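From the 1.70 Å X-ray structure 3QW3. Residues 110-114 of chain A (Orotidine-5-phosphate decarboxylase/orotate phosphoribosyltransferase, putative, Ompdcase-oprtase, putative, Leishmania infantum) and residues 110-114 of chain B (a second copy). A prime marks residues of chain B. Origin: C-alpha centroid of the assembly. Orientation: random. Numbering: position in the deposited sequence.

Chain A 110-114: ASPYM
Chain B (110-114) ASPYM

The two copies of the putative orotidine-5-phosphate decarboxylase/orotate phosphoribosyltransferase meet here through the same three residues, Ser111, Pro112 and Tyr113, so that each interaction made by one chain is repeated, almost to the tenth of an ångström, by the other. Together the two stretches bury 247 Å², and Tyr113 and Tyr113′ contribute most, 58 Å² each, followed by Pro112 and Pro112′ with 42 and 40 Å². The backbones come nearest at the tyrosines, where Tyr113 CA lies 6.3 Å from Tyr113′ CA.

Each chain enters the contact in an extended conformation and then turns. Ala110 has phi/psi of -149/148° and Ser111 of -83/142°; Pro112 (-87/-5°), Tyr113 (-58/-36°) and Met114 (-90/3°) then bend the chain out of the extended path. Chain B follows the same path, with -148/146°, -80/140°, -86/-4°, -61/-34° and -91/1° for the corresponding residues. The CA-to-CB bonds of Pro112 and Tyr113 point toward the partner stretch in both copies, whereas those of the serines run sideways to it.

The main apolar element is a reciprocal pairing of proline and tyrosine. Tyr113 adopts a t rotamer, with chi1 of -167° and chi2 of -103°, and Tyr113′ matches it at -168° and -103°. This places one face of each ring under the proline of the other chain. Both prolines have the C-gamma endo pucker. Pro112 CG stands 3.7 Å from the centroid of the Tyr113′ ring and just 4° off the ring normal; Pro112′ CG stands 3.7 Å from the centroid of the Tyr113 ring, 5° off its normal. Such nearly central placement is the geometry of a CH-pi interaction, in which a methylene of the proline ring meets the pi cloud of the tyrosine face. The closest atom pairs are Pro112 CG to Tyr113′ CE2 at 3.9 Å and Tyr113 CE2 to Pro112′ CG at 3.8 Å, distances typical of van der Waals packing. The OH groups of both tyrosines are hydrogen-bonded elsewhere in the structure.

To one side of these two pairs, the serines supply the polar link. Ser111 OG and Ser111′ OG are 3.2 Å apart and form a hydrogen bond for which either hydroxyl could be the donor. Both side chains are in the t rotamer, with chi1 of 165° in Ser111 and 167° in Ser111′. Each OG also accepts a hydrogen bond from the backbone within its own stretch: Tyr113 N to Ser111 OG is 3.2 Å with an angle of 171° at the hydrogen, and Tyr113′ N to Ser111′ OG is 3.2 Å with an angle of 169°. These nearly linear bonds bridge the bend and tie each serine hydroxyl to the residue that carries the packed ring. Across the contact, Ser111 OG lies 4.1 Å from Tyr113′ CB, and Tyr113 CB lies 4.1 Å from Ser111′ OG.

Ala110 and Met114 make no contact with the opposing stretch in either copy. Both methionines take the mtp rotamer.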

ATOM      1  N   ALA A 110      -5.466  -5.006   0.071  1.00 12.14           N
ATOM      2  CA  ALA A 110      -5.199  -3.942  -0.902  1.00 13.26           C
ATOM      3  C   ALA A 110      -5.971  -2.673  -0.588  1.00 13.83           C
ATOM      4  O   ALA A 110      -7.081  -2.735  -0.053  1.00 14.63           O
ATOM      5  CB  ALA A 110      -5.534  -4.420  -2.312  1.00 12.99           C
ATOM      6  N   SER A 111      -5.375  -1.529  -0.927  1.00 14.21           N
ATOM      7  CA  SER A 111      -6.021  -0.225  -0.783  1.00 14.59           C
ATOM      8  C   SER A 111      -6.921   0.046  -1.994  1.00 14.26           C
ATOM      9  O   SER A 111      -6.550  -0.284  -3.119  1.00 15.03           O
ATOM     10  CB  SER A 111      -4.956   0.880  -0.664  1.00 15.12           C
ATOM     11  OG  SER A 111      -5.529   2.165  -0.875  1.00 16.37           O
ATOM     12  N   PRO A 112      -8.094   0.666  -1.770  1.00 14.31           N
ATOM     13  CA  PRO A 112      -9.001   1.005  -2.861  1.00 14.37           C
ATOM     14  C   PRO A 112      -8.718   2.352  -3.517  1.00 14.62           C
ATOM     15  O   PRO A 112      -9.369   2.679  -4.511  1.00 14.43           O
ATOM     16  CB  PRO A 112     -10.356   1.087  -2.156  1.00 14.43           C
ATOM     17  CG  PRO A 112     -10.011   1.604  -0.802  1.00 14.99           C
ATOM     18  CD  PRO A 112      -8.704   0.934  -0.455  1.00 14.08           C
ATOM     19  N   TYR A 113      -7.768   3.120  -2.979  1.00 14.35           N
ATOM     20  CA  TYR A 113      -7.655   4.544  -3.351  1.00 14.77           C
ATOM     21  C   TYR A 113      -7.443   4.829  -4.845  1.00 15.24           C
ATOM     22  O   TYR A 113      -7.968   5.822  -5.364  1.00 15.33           O
ATOM     23  CB  TYR A 113      -6.630   5.310  -2.497  1.00 14.75           C
ATOM     24  CG  TYR A 113      -6.762   6.815  -2.682  1.00 14.71           C
ATOM     25  CD1 TYR A 113      -5.866   7.524  -3.483  1.00 13.69           C
ATOM     26  CD2 TYR A 113      -7.816   7.514  -2.092  1.00 14.66           C
ATOM     27  CE1 TYR A 113      -6.006   8.903  -3.670  1.00 14.39           C
ATOM     28  CE2 TYR A 113      -7.962   8.889  -2.271  1.00 15.49           C
ATOM     29  CZ  TYR A 113      -7.056   9.571  -3.059  1.00 15.35           C
ATOM     30  OH  TYR A 113      -7.224  10.926  -3.240  1.00 16.05           O
ATOM     31  N   MET A 114      -6.691   3.973  -5.528  1.00 15.62           N
ATOM     32  CA  MET A 114      -6.425   4.187  -6.955  1.00 16.68           C
ATOM     33  C   MET A 114      -7.468   3.527  -7.867  1.00 17.48           C
ATOM     34  O   MET A 114      -7.347   3.571  -9.094  1.00 18.10           O
ATOM     35  CB  MET A 114      -5.003   3.755  -7.306  1.00 16.10           C
ATOM     36  CG  MET A 114      -3.943   4.635  -6.656  1.00 16.44           C
ATOM     37  SD  MET A 114      -2.266   4.065  -6.937  1.00 18.08           S
ATOM     38  CE  MET A 114      -2.051   4.458  -8.673  1.00 18.91           C
TER
ATOM     39  N   ALA B 110       2.709   7.041  -0.028  1.00 11.75           N
ATOM     40  CA  ALA B 110       1.778   6.446   0.927  1.00 12.20           C
ATOM     41  C   ALA B 110       0.329   6.693   0.535  1.00 12.90           C
ATOM     42  O   ALA B 110      -0.001   7.740  -0.024  1.00 12.99           O
ATOM     43  CB  ALA B 110       2.047   6.977   2.330  1.00 12.49           C
ATOM     44  N   SER B 111      -0.525   5.715   0.834  1.00 13.06           N
ATOM     45  CA  SER B 111      -1.963   5.836   0.618  1.00 13.67           C
ATOM     46  C   SER B 111      -2.608   6.635   1.755  1.00 13.52           C
ATOM     47  O   SER B 111      -2.249   6.461   2.918  1.00 14.00           O
ATOM     48  CB  SER B 111      -2.604   4.444   0.526  1.00 13.92           C
ATOM     49  OG  SER B 111      -4.017   4.543   0.623  1.00 15.05           O
ATOM     50  N   PRO B 112      -3.568   7.516   1.420  1.00 13.60           N
ATOM     51  CA  PRO B 112      -4.275   8.294   2.424  1.00 13.64           C
ATOM     52  C   PRO B 112      -5.479   7.567   3.030  1.00 13.64           C
ATOM     53  O   PRO B 112      -6.107   8.102   3.947  1.00 13.98           O
ATOM     54  CB  PRO B 112      -4.784   9.490   1.615  1.00 13.54           C
ATOM     55  CG  PRO B 112      -5.078   8.905   0.267  1.00 13.43           C
ATOM     56  CD  PRO B 112      -4.020   7.841   0.049  1.00 13.55           C
ATOM     57  N   TYR B 113      -5.797   6.369   2.535  1.00 13.73           N
ATOM     58  CA  TYR B 113      -7.110   5.774   2.831  1.00 14.08           C
ATOM     59  C   TYR B 113      -7.408   5.521   4.319  1.00 14.62           C
ATOM     60  O   TYR B 113      -8.563   5.647   4.753  1.00 14.22           O
ATOM     61  CB  TYR B 113      -7.380   4.515   1.991  1.00 14.16           C
ATOM     62  CG  TYR B 113      -8.823   4.089   2.097  1.00 13.99           C
ATOM     63  CD1 TYR B 113      -9.201   3.004   2.900  1.00 15.00           C
ATOM     64  CD2 TYR B 113      -9.822   4.811   1.445  1.00 16.48           C
ATOM     65  CE1 TYR B 113     -10.544   2.637   3.023  1.00 14.41           C
ATOM     66  CE2 TYR B 113     -11.165   4.450   1.552  1.00 15.82           C
ATOM     67  CZ  TYR B 113     -11.517   3.365   2.341  1.00 15.77           C
ATOM     68  OH  TYR B 113     -12.847   3.036   2.442  1.00 15.72           O
ATOM     69  N   MET B 114      -6.377   5.183   5.092  1.00 15.03           N
ATOM     70  CA  MET B 114      -6.560   4.916   6.515  1.00 15.93           C
ATOM     71  C   MET B 114      -6.386   6.156   7.394  1.00 16.86           C
ATOM     72  O   MET B 114      -6.500   6.075   8.618  1.00 17.28           O
ATOM     73  CB  MET B 114      -5.673   3.753   6.969  1.00 15.66           C
ATOM     74  CG  MET B 114      -6.135   2.433   6.394  1.00 16.01           C
ATOM     75  SD  MET B 114      -5.060   1.059   6.806  1.00 17.85           S
ATOM     76  CE  MET B 114      -5.364   0.898   8.574  1.00 18.65           C
TER